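Local coordinates for coat protein (PDB 2BBD) that forms the shell of an archaeal icosahedral virus as its major capsid protein, with a double jelly-roll fold akin to those of bacterial and eukaryotic virus coats, at residues Q162-E167 against E175-T180; T50-P55 against Q139-V144; Y295-A298 against N304-S307; I33-I38 against L133-G138. All blocks are in the same frame, centred on the assembly; numbering follows the deposited sequence.

Overall arrangement
From the N terminus, the chain first enters interaction 4 at Ile-33 to Ile-38, then interaction 2 at Thr-50 to Pro-55. Nearly eighty residues later strand 131-137 returns to close interaction 4, and the loop that follows directly closes interaction 2, so the two loops cross; they tie the facing sheets of the N-terminal jelly roll and one of its loop ends. Interaction 1 comes next in series, a short closure between helix 161-166 and the run into strand 182-193, about 47 Å centre to centre from interaction 2. Interaction 3, near the C terminus, joins consecutive strands across the second sandwich. Interactions 3 and 4 reach the same mixed sheet, their centres 26 Å apart.

Interaction 1. Residues Q162-E167 against E175-T180; sequences QEILSE and EMPLAT
Ile-164 and Pro-177 bring the two backbones together, CA to CA 6.6 Å, and Glu-167 and Ala-179 do so again at 6.7 Å. The first pair lies on the last turn of helix 161-166 and at the start of a type I turn, Pro-177 to Thr-180; Glu-167 is the residue at which the helix is left. A water bridges the ends: it donates to Glu-167 O at 2.8 Å and accepts from Ala-179 N at 3.1 Å. The methyl CB of Ala-179 lies near the same carbonyl oxygen.

Among the side chains, Ile-164 does the apolar work. Its CG1 branch stands beside the backbone N (chi1 -71°) and runs out extended, which delivers CD1 to Pro-177 CG at 4.2 Å, the two groups meeting at a slant. Thr-180 OG1 turns back on Pro-177 O at 2.7 Å, tilted from the carbonyl plane, and reinforces the weak backbone bond of the turn. On the helix, Ser-166 OG and Ser-166 N reach Gln-162 O from opposite faces.

The carboxylates of Glu-163 and Glu-167 both pair with Arg-122 of strand 108-123, and Phe-29 of strand 29-43 touches Ile-164 and Pro-177 alike. Leu-178 leans on helix 317-321, which places this turn between the first jelly roll and the last modelled helix.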
loop_
_atom_site.group_PDB
_atom_site.type_symbol
_atom_site.label_atom_id
_atom_site.label_comp_id
_atom_site.label_asym_id
_atom_site.label_seq_id
_atom_site.Cartn_x
_atom_site.Cartn_y
_atom_site.Cartn_z
ATOM N N GLN A 162 -0.670 18.685 26.886
ATOM C CA GLN A 162 0.650 19.001 27.413
ATOM C C GLN A 162 1.737 18.518 26.462
ATOM O O GLN A 162 2.691 19.251 26.168
ATOM C CB GLN A 162 0.836 18.358 28.791
ATOM C CG GLN A 162 2.194 18.615 29.452
ATOM C CD GLN A 162 2.487 20.097 29.664
ATOM O OE1 GLN A 162 2.951 20.791 28.752
ATOM N NE2 GLN A 162 2.206 20.590 30.867
ATOM N N GLU A 163 1.600 17.287 25.974
ATOM C CA GLU A 163 2.596 16.753 25.055
ATOM C C GLU A 163 2.616 17.579 23.782
ATOM O O GLU A 163 3.679 17.847 23.233
ATOM C CB GLU A 163 2.314 15.290 24.707
ATOM C CG GLU A 163 3.369 14.706 23.774
ATOM C CD GLU A 163 3.217 13.212 23.540
ATOM O OE1 GLU A 163 4.109 12.630 22.885
ATOM O OE2 GLU A 163 2.215 12.621 24.008
ATOM N N ILE A 164 1.437 17.989 23.322
ATOM C CA ILE A 164 1.335 18.791 22.108
ATOM C C ILE A 164 2.065 20.133 22.253
ATOM O O ILE A 164 2.783 20.561 21.345
ATOM C CB ILE A 164 -0.141 19.021 21.742
ATOM C CG1 ILE A 164 -0.747 17.702 21.246
ATOM C CG2 ILE A 164 -0.266 20.119 20.690
ATOM C CD1 ILE A 164 -2.190 17.812 20.799
ATOM N N LEU A 165 1.882 20.796 23.391
ATOM C CA LEU A 165 2.562 22.064 23.632
ATOM C C LEU A 165 4.070 21.813 23.650
ATOM O O LEU A 165 4.838 22.566 23.049
ATOM C CB LEU A 165 2.118 22.666 24.969
ATOM C CG LEU A 165 0.739 23.329 25.015
ATOM C CD1 LEU A 165 0.468 23.821 26.428
ATOM C CD2 LEU A 165 0.690 24.495 24.029
ATOM N N SER A 166 4.479 20.745 24.334
ATOM C CA SER A 166 5.890 20.367 24.443
ATOM C C SER A 166 6.514 20.063 23.090
ATOM O O SER A 166 7.728 20.145 22.939
ATOM C CB SER A 166 6.057 19.120 25.322
ATOM O OG SER A 166 5.569 19.321 26.635
ATOM N N GLU A 167 5.690 19.699 22.112
ATOM C CA GLU A 167 6.194 19.362 20.786
ATOM C C GLU A 167 5.960 20.480 19.780
ATOM O O GLU A 167 5.872 20.242 18.573
ATOM C CB GLU A 167 5.552 18.052 20.309
ATOM C CG GLU A 167 5.683 16.926 21.343
ATOM C CD GLU A 167 4.836 15.706 21.023
ATOM O OE1 GLU A 167 3.773 15.874 20.391
ATOM O OE2 GLU A 167 5.215 14.585 21.421
ATOM N N GLU A 175 -5.251 23.994 12.960
ATOM C CA GLU A 175 -5.993 22.770 12.657
ATOM C C GLU A 175 -5.397 21.491 13.247
ATOM O O GLU A 175 -6.122 20.670 13.807
ATOM C CB GLU A 175 -6.146 22.616 11.144
ATOM C CG GLU A 175 -6.926 23.756 10.507
ATOM C CD GLU A 175 -7.257 23.510 9.042
ATOM O OE1 GLU A 175 -7.810 24.434 8.402
ATOM O OE2 GLU A 175 -6.974 22.404 8.530
HETATM N N MSE A 176 -4.085 21.318 13.130
HETATM C CA MSE A 176 -3.431 20.121 13.654
HETATM C C MSE A 176 -2.124 20.446 14.357
HETATM O O MSE A 176 -1.615 21.560 14.258
HETATM C CB MSE A 176 -3.097 19.142 12.525
HETATM C CG MSE A 176 -4.218 18.799 11.575
HETATM SE SE MSE A 176 -3.531 17.525 10.245
HETATM C CE MSE A 176 -5.161 16.523 9.899
ATOM N N PRO A 177 -1.556 19.462 15.076
ATOM C CA PRO A 177 -0.290 19.719 15.763
ATOM C C PRO A 177 0.765 20.108 14.727
ATOM O O PRO A 177 0.722 19.649 13.578
ATOM C CB PRO A 177 0.019 18.380 16.430
ATOM C CG PRO A 177 -1.341 17.836 16.724
ATOM C CD PRO A 177 -2.113 18.154 15.463
ATOM N N LEU A 178 1.702 20.961 15.135
ATOM C CA LEU A 178 2.775 21.418 14.258
ATOM C C LEU A 178 3.625 20.253 13.752
ATOM O O LEU A 178 3.964 20.198 12.572
ATOM C CB LEU A 178 3.676 22.408 15.005
ATOM C CG LEU A 178 4.837 23.036 14.229
ATOM C CD1 LEU A 178 4.288 24.028 13.205
ATOM C CD2 LEU A 178 5.778 23.751 15.204
ATOM N N ALA A 179 3.965 19.333 14.652
ATOM C CA ALA A 179 4.796 18.175 14.320
ATOM C C ALA A 179 4.031 17.033 13.648
ATOM O O ALA A 179 4.366 15.858 13.830
ATOM C CB ALA A 179 5.482 17.653 15.586
ATOM N N THR A 180 3.018 17.370 12.862
ATOM C CA THR A 180 2.220 16.351 12.201
ATOM C C THR A 180 2.792 15.827 10.880
ATOM O O THR A 180 3.152 16.599 9.988
ATOM C CB THR A 180 0.783 16.863 11.932
ATOM O OG1 THR A 180 0.089 17.020 13.178
ATOM C CG2 THR A 180 0.013 15.874 11.042
HETATM O O HOH W 1 3.257 19.885 17.578
#

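Interaction 2. Residues T50-P55 against Q139-V144; sequences TLPSAP and QAPSGV
Pro-141 and Val-144, which both face the loop at 50-55, are joined by a weak bond of 3.4 Å from Val-144 N to Pro-141 O. It closes a type II turn whose third residue, Gly-143, has a positive phi. In this turn the side chains of Pro-141 and Val-144 set out toward the other segment, and everything that passes between the two segments is apolar.

Two proline rings form the closest part. Pro-52 and Pro-141 stand at about a right angle to each other, with Pro-52 CD 3.8 Å from Pro-141 CB and Pro-52 CG 4.1 Å from that same CB. One carbon of Pro-141 thus meets the CG-CD edge of the Pro-52 ring, and no extended face-to-face overlap develops.

Both segments are loops of the N-terminal jelly roll, one running from strand 49-50 toward strand 61-68, the other linking strand 131-137 to strand 145-158; the second therefore carries the chain from one sheet of the sandwich to the other. Their backbones come nearest at Leu-51 and Pro-141, CA to CA 7.1 Å.

Leu-51 leaves its backbone alongside the other loop, yet its end turns in. With CG beside the backbone N (chi1 -71°), the CD2 branch of Leu-51 comes 4.3 Å from Val-144 CG2 and 4.4 Å from Pro-141 CB, bridging the two ends of the turn. Pro-98 touches this buried leucine as well, and the backbone on its own side is paired with the loop at Gly-101 and Thr-102.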
loop_
_atom_site.group_PDB
_atom_site.type_symbol
_atom_site.label_atom_id
_atom_site.label_comp_id
_atom_site.label_asym_id
_atom_site.label_seq_id
_atom_site.Cartn_x
_atom_site.Cartn_y
_atom_site.Cartn_z
ATOM N N THR A 50 -9.023 -25.525 -7.676
ATOM C CA THR A 50 -7.716 -25.022 -7.313
ATOM C C THR A 50 -7.860 -23.512 -7.293
ATOM O O THR A 50 -8.178 -22.910 -8.314
ATOM C CB THR A 50 -6.664 -25.397 -8.358
ATOM O OG1 THR A 50 -6.590 -26.825 -8.459
ATOM C CG2 THR A 50 -5.298 -24.841 -7.961
ATOM N N LEU A 51 -7.644 -22.900 -6.134
ATOM C CA LEU A 51 -7.756 -21.450 -6.030
ATOM C C LEU A 51 -6.708 -20.800 -6.928
ATOM O O LEU A 51 -5.657 -21.383 -7.196
ATOM C CB LEU A 51 -7.609 -21.020 -4.564
ATOM C CG LEU A 51 -8.847 -21.443 -3.768
ATOM C CD1 LEU A 51 -8.620 -21.365 -2.271
ATOM C CD2 LEU A 51 -10.015 -20.554 -4.194
ATOM N N PRO A 52 -6.989 -19.583 -7.417
ATOM C CA PRO A 52 -6.065 -18.861 -8.298
ATOM C C PRO A 52 -4.689 -18.559 -7.723
ATOM O O PRO A 52 -4.448 -18.702 -6.529
ATOM C CB PRO A 52 -6.840 -17.590 -8.656
ATOM C CG PRO A 52 -7.727 -17.387 -7.496
ATOM C CD PRO A 52 -8.188 -18.773 -7.136
ATOM N N SER A 53 -3.782 -18.150 -8.598
ATOM C CA SER A 53 -2.430 -17.815 -8.190
ATOM C C SER A 53 -2.443 -16.405 -7.613
ATOM O O SER A 53 -3.494 -15.774 -7.510
ATOM C CB SER A 53 -1.510 -17.838 -9.409
ATOM O OG SER A 53 -1.886 -16.793 -10.295
ATOM N N ALA A 54 -1.264 -15.923 -7.237
ATOM C CA ALA A 54 -1.120 -14.574 -6.719
ATOM C C ALA A 54 -1.662 -13.652 -7.819
ATOM O O ALA A 54 -1.596 -13.987 -9.003
ATOM C CB ALA A 54 0.351 -14.288 -6.461
ATOM N N PRO A 55 -2.157 -12.462 -7.458
ATOM C CA PRO A 55 -2.265 -11.860 -6.130
ATOM C C PRO A 55 -3.375 -12.353 -5.191
ATOM O O PRO A 55 -3.673 -11.694 -4.194
ATOM C CB PRO A 55 -2.382 -10.369 -6.451
ATOM C CG PRO A 55 -3.233 -10.387 -7.663
ATOM C CD PRO A 55 -2.644 -11.527 -8.490
ATOM N N GLN A 139 -14.023 -9.636 -6.536
ATOM C CA GLN A 139 -14.950 -10.670 -6.986
ATOM C C GLN A 139 -14.555 -12.019 -6.368
ATOM O O GLN A 139 -13.427 -12.196 -5.913
ATOM C CB GLN A 139 -14.882 -10.745 -8.510
ATOM C CG GLN A 139 -16.133 -11.237 -9.224
ATOM C CD GLN A 139 -17.315 -10.303 -9.093
ATOM O OE1 GLN A 139 -17.212 -9.099 -9.336
ATOM N NE2 GLN A 139 -18.453 -10.858 -8.719
ATOM N N ALA A 140 -15.480 -12.971 -6.338
ATOM C CA ALA A 140 -15.169 -14.289 -5.789
ATOM C C ALA A 140 -14.454 -15.102 -6.861
ATOM O O ALA A 140 -14.767 -14.985 -8.045
ATOM C CB ALA A 140 -16.448 -14.997 -5.373
ATOM N N PRO A 141 -13.466 -15.923 -6.470
ATOM C CA PRO A 141 -12.795 -16.705 -7.513
ATOM C C PRO A 141 -13.810 -17.652 -8.150
ATOM O O PRO A 141 -14.795 -18.039 -7.519
ATOM C CB PRO A 141 -11.714 -17.462 -6.743
ATOM C CG PRO A 141 -11.413 -16.535 -5.596
ATOM C CD PRO A 141 -12.793 -16.088 -5.172
ATOM N N SER A 142 -13.580 -18.016 -9.400
ATOM C CA SER A 142 -14.490 -18.913 -10.085
ATOM C C SER A 142 -14.627 -20.253 -9.360
ATOM O O SER A 142 -13.643 -20.810 -8.859
ATOM C CB SER A 142 -13.999 -19.164 -11.510
ATOM O OG SER A 142 -14.821 -20.117 -12.162
ATOM N N GLY A 143 -15.859 -20.749 -9.302
ATOM C CA GLY A 143 -16.133 -22.036 -8.692
ATOM C C GLY A 143 -16.275 -22.079 -7.188
ATOM O O GLY A 143 -16.475 -23.159 -6.629
ATOM N N VAL A 144 -16.160 -20.939 -6.513
ATOM C CA VAL A 144 -16.296 -20.939 -5.059
ATOM C C VAL A 144 -17.109 -19.770 -4.516
ATOM O O VAL A 144 -17.415 -18.813 -5.226
ATOM C CB VAL A 144 -14.914 -20.924 -4.351
ATOM C CG1 VAL A 144 -14.075 -22.114 -4.811
ATOM C CG2 VAL A 144 -14.199 -19.614 -4.626
#

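Interaction 3. Residues Y295-A298 against N304-S307; sequences YDLA and NVYS
Tyr-295 and Leu-297 reach from one strand toward Val-305 and Ser-307 on the next, the two strands running roughly antiparallel, at 141°, with axes 10.5 Å apart at closest approach. That spacing is too wide for backbone pairing; the side chains fill it.

The tyrosine slides past Val-305 in the opposite sense. Its CG sits between the backbone N and the carbonyl carbon (chi1 82°), and the ring thereby projects across the gap with its phenolic end leading. Val-305 CG1 lies at the ring edge, close to the ring plane, 3.5 Å from Tyr-295 OH. The same oxygen is 3.4 Å from Ser-307 CB, which approaches the ring obliquely and is 3.9 Å from Tyr-295 CZ.

Leu-297 and Val-305 instead meet tip to tip. Leu-297 CD1 touches both branches of the valine, CG1 at 3.7 Å and CG2 at 4.0 Å, so that one methyl rests against the valine fork. Val-305 CG1 is shared by both neighbours: the tyrosine oxygen on one hand, the leucine methyl on the other.

Strand 293-299 belongs to the four-stranded sheet, strand 303-313 to the large mixed one, and the contact spans the interior of the C-terminal jelly roll. Val-216 of strand 210-219 touches Leu-297 and Val-305 and extends the apolar layer.

Ser-307 OG is hydrogen-bonded to Gln-214 OE1, while Tyr-295 OH meets carbon atoms of Val-305 and Ser-307; the contact between these strands therefore rests on van der Waals packing.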
loop_
_atom_site.group_PDB
_atom_site.type_symbol
_atom_site.label_atom_id
_atom_site.label_comp_id
_atom_site.label_asym_id
_atom_site.label_seq_id
_atom_site.Cartn_x
_atom_site.Cartn_y
_atom_site.Cartn_z
ATOM N N TYR A 295 10.456 7.258 -13.280
ATOM C CA TYR A 295 10.951 5.918 -13.003
ATOM C C TYR A 295 10.711 5.178 -14.321
ATOM O O TYR A 295 9.679 5.363 -14.972
ATOM C CB TYR A 295 10.248 5.277 -11.793
ATOM C CG TYR A 295 8.903 4.625 -12.021
ATOM C CD1 TYR A 295 8.810 3.299 -12.428
ATOM C CD2 TYR A 295 7.719 5.316 -11.749
ATOM C CE1 TYR A 295 7.572 2.670 -12.555
ATOM C CE2 TYR A 295 6.483 4.700 -11.871
ATOM C CZ TYR A 295 6.415 3.381 -12.274
ATOM O OH TYR A 295 5.187 2.775 -12.410
ATOM N N ASP A 296 11.700 4.390 -14.733
ATOM C CA ASP A 296 11.645 3.665 -15.997
ATOM C C ASP A 296 11.858 2.173 -15.809
ATOM O O ASP A 296 12.517 1.740 -14.864
ATOM C CB ASP A 296 12.733 4.196 -16.938
ATOM C CG ASP A 296 12.797 5.715 -16.967
ATOM O OD1 ASP A 296 13.919 6.258 -17.041
ATOM O OD2 ASP A 296 11.732 6.365 -16.927
ATOM N N LEU A 297 11.311 1.391 -16.731
ATOM C CA LEU A 297 11.460 -0.050 -16.663
ATOM C C LEU A 297 11.808 -0.682 -18.006
ATOM O O LEU A 297 11.481 -0.153 -19.067
ATOM C CB LEU A 297 10.178 -0.699 -16.136
ATOM C CG LEU A 297 9.704 -0.398 -14.710
ATOM C CD1 LEU A 297 8.354 -1.088 -14.490
ATOM C CD2 LEU A 297 10.736 -0.878 -13.682
ATOM N N ALA A 298 12.503 -1.811 -17.935
ATOM C CA ALA A 298 12.852 -2.585 -19.114
ATOM C C ALA A 298 12.020 -3.837 -18.922
ATOM O O ALA A 298 12.184 -4.541 -17.923
ATOM C CB ALA A 298 14.338 -2.932 -19.121
ATOM N N ASN A 304 1.204 -4.175 -17.929
ATOM C CA ASN A 304 0.628 -3.054 -17.224
ATOM C C ASN A 304 1.447 -2.954 -15.941
ATOM O O ASN A 304 1.757 -3.967 -15.310
ATOM C CB ASN A 304 -0.853 -3.305 -16.957
ATOM C CG ASN A 304 -1.684 -3.230 -18.230
ATOM O OD1 ASN A 304 -1.383 -2.444 -19.130
ATOM N ND2 ASN A 304 -2.732 -4.037 -18.309
ATOM N N VAL A 305 1.831 -1.733 -15.590
ATOM C CA VAL A 305 2.650 -1.486 -14.417
ATOM C C VAL A 305 1.896 -0.796 -13.283
ATOM O O VAL A 305 1.107 0.121 -13.509
ATOM C CB VAL A 305 3.872 -0.614 -14.791
ATOM C CG1 VAL A 305 4.803 -0.460 -13.587
ATOM C CG2 VAL A 305 4.602 -1.234 -16.001
ATOM N N TYR A 306 2.175 -1.229 -12.062
ATOM C CA TYR A 306 1.541 -0.656 -10.887
ATOM C C TYR A 306 2.564 -0.167 -9.892
ATOM O O TYR A 306 3.459 -0.905 -9.489
ATOM C CB TYR A 306 0.628 -1.690 -10.249
ATOM C CG TYR A 306 -0.487 -2.059 -11.179
ATOM C CD1 TYR A 306 -1.610 -1.241 -11.305
ATOM C CD2 TYR A 306 -0.388 -3.181 -11.995
ATOM C CE1 TYR A 306 -2.600 -1.535 -12.220
ATOM C CE2 TYR A 306 -1.364 -3.482 -12.914
ATOM C CZ TYR A 306 -2.471 -2.659 -13.028
ATOM O OH TYR A 306 -3.436 -2.955 -13.962
ATOM N N SER A 307 2.423 1.096 -9.507
ATOM C CA SER A 307 3.334 1.708 -8.561
ATOM C C SER A 307 2.604 2.190 -7.302
ATOM O O SER A 307 1.751 3.084 -7.359
ATOM C CB SER A 307 4.041 2.885 -9.226
ATOM O OG SER A 307 4.880 3.552 -8.313
#

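Interaction 4. Residues I33-I38 against L133-G138; sequences IRVQLI and LSILTG
Val-35 and Leu-133 form the tight part of this contact. They reach toward each other tip to tip, Val-35 CG2 lying 3.7 Å from Leu-133 CD2. The leucine CG is anti to the backbone N (chi1 169°), which carries its CD2 branch out to the CG2 methyl of Val-35.

Around this point the fit slackens. Ile-33 CG2 comes to the same Leu-133 CD2 at 4.4 Å, so a single methyl of Leu-133 serves two partners two residues apart on the facing strand. The other branch of Val-35, CG1, meets Ile-135 CD1 at 4.2 Å. Toward the C-terminal end the side chains part: Leu-37 CD1 stays 6.7 Å from Thr-137 CG2. Phe-150 of strand 145-158 touches Val-35, Leu-37, Ile-135 and Thr-137 there, taking up room between the two layers.

The alternate residues of both strands lie on the far sides and are only partly covered. Arg-34, whose CB points away, forms a salt bridge through NE with Glu-117 of strand 108-123, while Gln-36 and Ile-38 follow on the same face; opposite, Leu-136 packs on strand 61-68. The four residues that meet in the middle are all buried.

Nothing polar joins the two segments. Their axes run 11.0 Å apart at closest approach and only 25° from parallel, in different sheets: strand 29-43 in the five-stranded one, strand 131-137 in the mixed one. Facing sheets joined through a layer of branched aliphatic side chains are the mark of a beta sandwich, here the N-terminal half of the double jelly roll.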
loop_
_atom_site.group_PDB
_atom_site.type_symbol
_atom_site.label_atom_id
_atom_site.label_comp_id
_atom_site.label_asym_id
_atom_site.label_seq_id
_atom_site.Cartn_x
_atom_site.Cartn_y
_atom_site.Cartn_z
ATOM N N ILE A 33 -4.386 1.350 11.619
ATOM C CA ILE A 33 -5.650 0.660 11.469
ATOM C C ILE A 33 -5.369 -0.701 10.856
ATOM O O ILE A 33 -4.666 -0.812 9.853
ATOM C CB ILE A 33 -6.612 1.429 10.543
ATOM C CG1 ILE A 33 -6.974 2.782 11.173
ATOM C CG2 ILE A 33 -7.854 0.596 10.283
ATOM C CD1 ILE A 33 -7.750 3.703 10.229
ATOM N N ARG A 34 -5.915 -1.739 11.464
ATOM C CA ARG A 34 -5.733 -3.086 10.958
ATOM C C ARG A 34 -7.056 -3.613 10.419
ATOM O O ARG A 34 -8.116 -3.404 11.021
ATOM C CB ARG A 34 -5.232 -4.011 12.065
ATOM C CG ARG A 34 -5.251 -5.478 11.674
ATOM C CD ARG A 34 -4.920 -6.375 12.854
ATOM N NE ARG A 34 -3.522 -6.276 13.251
ATOM C CZ ARG A 34 -3.012 -6.870 14.325
ATOM N NH1 ARG A 34 -3.796 -7.605 15.110
ATOM N NH2 ARG A 34 -1.721 -6.743 14.609
ATOM N N VAL A 35 -6.979 -4.283 9.276
ATOM C CA VAL A 35 -8.136 -4.871 8.626
ATOM C C VAL A 35 -7.863 -6.365 8.443
ATOM O O VAL A 35 -6.812 -6.751 7.924
ATOM C CB VAL A 35 -8.385 -4.242 7.224
ATOM C CG1 VAL A 35 -9.534 -4.954 6.532
ATOM C CG2 VAL A 35 -8.698 -2.747 7.348
ATOM N N GLN A 36 -8.795 -7.202 8.891
ATOM C CA GLN A 36 -8.660 -8.646 8.725
ATOM C C GLN A 36 -9.923 -9.207 8.085
ATOM O O GLN A 36 -11.038 -9.008 8.598
ATOM C CB GLN A 36 -8.420 -9.346 10.067
ATOM C CG GLN A 36 -7.222 -8.839 10.848
ATOM C CD GLN A 36 -7.148 -9.433 12.246
ATOM O OE1 GLN A 36 -6.505 -10.463 12.467
ATOM N NE2 GLN A 36 -7.823 -8.796 13.195
ATOM N N LEU A 37 -9.748 -9.875 6.947
ATOM C CA LEU A 37 -10.851 -10.507 6.241
ATOM C C LEU A 37 -10.750 -11.947 6.720
ATOM O O LEU A 37 -9.814 -12.663 6.372
ATOM C CB LEU A 37 -10.652 -10.412 4.723
ATOM C CG LEU A 37 -11.690 -11.141 3.860
ATOM C CD1 LEU A 37 -13.068 -10.562 4.134
ATOM C CD2 LEU A 37 -11.338 -11.005 2.365
ATOM N N ILE A 38 -11.714 -12.360 7.533
ATOM C CA ILE A 38 -11.694 -13.690 8.131
ATOM C C ILE A 38 -12.995 -14.460 7.914
ATOM O O ILE A 38 -14.089 -13.923 8.112
ATOM C CB ILE A 38 -11.441 -13.564 9.652
ATOM C CG1 ILE A 38 -10.168 -12.742 9.891
ATOM C CG2 ILE A 38 -11.362 -14.947 10.293
ATOM C CD1 ILE A 38 -9.927 -12.367 11.339
ATOM N N LEU A 133 -12.937 4.648 6.188
ATOM C CA LEU A 133 -12.160 3.619 5.506
ATOM C C LEU A 133 -13.140 2.924 4.561
ATOM O O LEU A 133 -14.049 2.227 4.998
ATOM C CB LEU A 133 -11.593 2.598 6.495
ATOM C CG LEU A 133 -10.995 1.346 5.831
ATOM C CD1 LEU A 133 -9.784 1.710 4.975
ATOM C CD2 LEU A 133 -10.599 0.352 6.897
ATOM N N SER A 134 -12.963 3.126 3.264
ATOM C CA SER A 134 -13.844 2.505 2.296
ATOM C C SER A 134 -13.205 1.256 1.700
ATOM O O SER A 134 -12.090 1.293 1.183
ATOM C CB SER A 134 -14.189 3.500 1.189
ATOM O OG SER A 134 -14.761 4.677 1.739
ATOM N N ILE A 135 -13.906 0.136 1.798
ATOM C CA ILE A 135 -13.388 -1.101 1.233
ATOM C C ILE A 135 -14.271 -1.518 0.078
ATOM O O ILE A 135 -15.441 -1.860 0.279
ATOM C CB ILE A 135 -13.376 -2.258 2.259
ATOM C CG1 ILE A 135 -12.596 -1.849 3.502
ATOM C CG2 ILE A 135 -12.722 -3.514 1.638
ATOM C CD1 ILE A 135 -12.663 -2.881 4.614
ATOM N N LEU A 136 -13.728 -1.448 -1.134
ATOM C CA LEU A 136 -14.457 -1.893 -2.316
ATOM C C LEU A 136 -14.011 -3.340 -2.489
ATOM O O LEU A 136 -12.841 -3.613 -2.799
ATOM C CB LEU A 136 -14.081 -1.074 -3.552
ATOM C CG LEU A 136 -14.651 -1.606 -4.888
ATOM C CD1 LEU A 136 -16.193 -1.673 -4.863
ATOM C CD2 LEU A 136 -14.170 -0.706 -6.005
ATOM N N THR A 137 -14.925 -4.275 -2.254
ATOM C CA THR A 137 -14.567 -5.678 -2.369
ATOM C C THR A 137 -14.340 -6.100 -3.805
ATOM O O THR A 137 -14.845 -5.472 -4.738
ATOM C CB THR A 137 -15.642 -6.587 -1.787
ATOM O OG1 THR A 137 -16.867 -6.390 -2.510
ATOM C CG2 THR A 137 -15.834 -6.292 -0.292
ATOM N N GLY A 138 -13.570 -7.170 -3.971
ATOM C CA GLY A 138 -13.304 -7.688 -5.295
ATOM C C GLY A 138 -14.372 -8.708 -5.657
ATOM O O GLY A 138 -15.488 -8.665 -5.140
#